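ATP-binding protein (Mycobacterium tuberculosis, PDB 5UKV) is a sensor histidine kinase of a two-component system that probably autophosphorylates on histidine using ATP, represented here by its dimerisation and phospho-acceptor domain. Local coordinates at the interface of chains A and B. Coordinates in Å, arbitrary orientation; residue numbers count along the deposited sequence, not the author numbering. Chains: chain A/B, ATP-binding protein.

The interface of chains A and B. Residues chain A 69, 71-72; chain B 15, 18-19, 22.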
ATOM      1  N   LEU A  69      -4.160  -1.393   9.549  1.00 22.72           N
ATOM      2  CA  LEU A  69      -4.771  -0.331  10.325  1.00 25.59           C
ATOM      3  C   LEU A  69      -5.160  -0.857  11.688  1.00 25.43           C
ATOM      4  O   LEU A  69      -4.863  -0.184  12.707  1.00 25.87           O
ATOM      5  CB  LEU A  69      -5.956   0.289   9.559  1.00 29.09           C
ATOM      6  CG  LEU A  69      -5.779   1.455   8.554  1.00 34.28           C
ATOM      7  CD1 LEU A  69      -7.144   1.918   8.047  1.00 37.70           C
ATOM      8  CD2 LEU A  69      -5.020   2.597   9.281  1.00 40.64           C
ATOM      9  N   LEU A  71      -3.932  -3.697  13.161  1.00 21.85           N
ATOM     10  CA  LEU A  71      -2.723  -4.145  13.890  1.00 22.78           C
ATOM     11  C   LEU A  71      -1.915  -3.036  14.435  1.00 22.40           C
ATOM     12  O   LEU A  71      -1.257  -3.201  15.462  1.00 22.43           O
ATOM     13  CB  LEU A  71      -1.824  -4.990  13.012  1.00 22.38           C
ATOM     14  CG  LEU A  71      -2.385  -6.324  12.539  1.00 23.85           C
ATOM     15  CD1 LEU A  71      -1.810  -6.946  11.236  1.00 24.75           C
ATOM     16  CD2 LEU A  71      -2.284  -7.303  13.645  1.00 28.07           C
ATOM     17  N   ALA A  72      -1.938  -1.907  13.788  1.00 21.43           N
ATOM     18  CA  ALA A  72      -1.126  -0.758  14.300  1.00 23.91           C
ATOM     19  C   ALA A  72      -1.646  -0.291  15.640  1.00 25.12           C
ATOM     20  O   ALA A  72      -0.958   0.341  16.366  1.00 28.95           O
ATOM     21  CB  ALA A  72      -1.163   0.434  13.312  1.00 25.86           C
TER
ATOM     22  N   ARG B  15       4.868   3.319  14.324  1.00 25.48           N
ATOM     23  CA  ARG B  15       3.428   2.980  14.436  1.00 25.99           C
ATOM     24  C   ARG B  15       2.475   4.020  13.851  1.00 24.39           C
ATOM     25  O   ARG B  15       1.528   3.710  13.066  1.00 23.30           O
ATOM     26  CB  ARG B  15       3.140   2.677  15.914  1.00 29.14           C
ATOM     27  CG  ARG B  15       1.755   2.132  16.159  1.00 33.33           C
ATOM     28  CD  ARG B  15       1.428   2.145  17.678  1.00 34.34           C
ATOM     29  NE  ARG B  15       2.284   1.289  18.439  1.00 32.28           N
ATOM     30  CZ  ARG B  15       2.064  -0.019  18.690  1.00 37.19           C
ATOM     31  NH1 ARG B  15       1.010  -0.640  18.179  1.00 36.44           N
ATOM     32  NH2 ARG B  15       2.903  -0.708  19.447  1.00 36.98           N
ATOM     33  N   ILE B  18       2.807   3.925   9.947  1.00 24.93           N
ATOM     34  CA  ILE B  18       2.063   2.879   9.336  1.00 24.75           C
ATOM     35  C   ILE B  18       0.566   3.210   9.343  1.00 24.05           C
ATOM     36  O   ILE B  18      -0.084   2.982   8.382  1.00 24.08           O
ATOM     37  CB  ILE B  18       2.488   1.492   9.783  1.00 27.41           C
ATOM     38  CG1 ILE B  18       1.907   0.483   8.819  1.00 34.94           C
ATOM     39  CG2 ILE B  18       2.035   1.224  11.154  1.00 28.06           C
ATOM     40  CD1 ILE B  18       2.802  -0.679   8.504  1.00 38.84           C
ATOM     41  N   THR B  19       0.061   3.758  10.436  1.00 21.78           N
ATOM     42  CA  THR B  19      -1.283   4.266  10.455  1.00 24.70           C
ATOM     43  C   THR B  19      -1.588   5.282   9.351  1.00 23.06           C
ATOM     44  O   THR B  19      -2.578   5.127   8.568  1.00 22.53           O
ATOM     45  CB  THR B  19      -1.679   4.783  11.859  1.00 25.26           C
ATOM     46  OG1 THR B  19      -1.499   3.758  12.815  1.00 27.71           O
ATOM     47  CG2 THR B  19      -3.032   5.290  11.886  1.00 26.30           C
ATOM     48  N   SER B  22      -1.349   3.736   5.788  1.00 23.41           N
ATOM     49  CA  SER B  22      -2.410   2.798   5.519  1.00 23.84           C
ATOM     50  C   SER B  22      -3.673   3.580   5.208  1.00 24.50           C
ATOM     51  O   SER B  22      -4.363   3.258   4.216  1.00 23.50           O
ATOM     52  CB  SER B  22      -2.616   1.899   6.686  1.00 25.96           C
ATOM     53  OG  SER B  22      -1.453   1.062   6.816  1.00 30.44           O
TER
HETATM   54  O   HOH W   1      -4.026   2.471  12.468  1.00 52.74           O
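B:Arg15 reaches across the dimer to the backbone carbonyl of A:Ala72, which lies just past the C-terminal end of helix 47-71. Guanidinium NH1 donates to A:Ala72 O at 2.9 Å, nearly straight at the hydrogen (165°). The acceptor lies almost in the guanidinium plane, whereas the donor stands above the carbonyl plane, away from its lone pairs. A bend at chi3 (-64°) brings the guanidinium edge, through NH1, to this oxygen, and CG and CD pack against the same atom. The positive charge may also complement the partial negative charge of the nearby helix end.

A water bridges the chains separately from this bond, between A:Leu69 and B:Thr19. Water 1 lies 2.8 Å from A:Leu69 O and 2.9 Å from the hydroxyl OG1 of B:Thr19. That hydroxyl, beside the backbone N (chi1 -56°) and anti to the carbonyl carbon, donates to B:Arg15 O one helical turn back, which helps fix its rotation. The A:Ala72 methyl CB abuts the same hydroxyl oxygen, 3.4 Å from B:Thr19 OG1.

Apolar contacts complete the patch of this dimeric helical bundle, where helix 2-40 of B meets the end of the second helix of A. A:Ala72 CB also touches B:Ile18 CG2 at 3.9 Å. Farther along, A:Leu69 lays its CD2 branch against the stem of B:Ser22, 3.6 Å from CB, and the branch also touches the backbone B:Thr19 O; B:Ser22 OG turns back into its own helix, donating to B:Ile18 O at 2.8 Å.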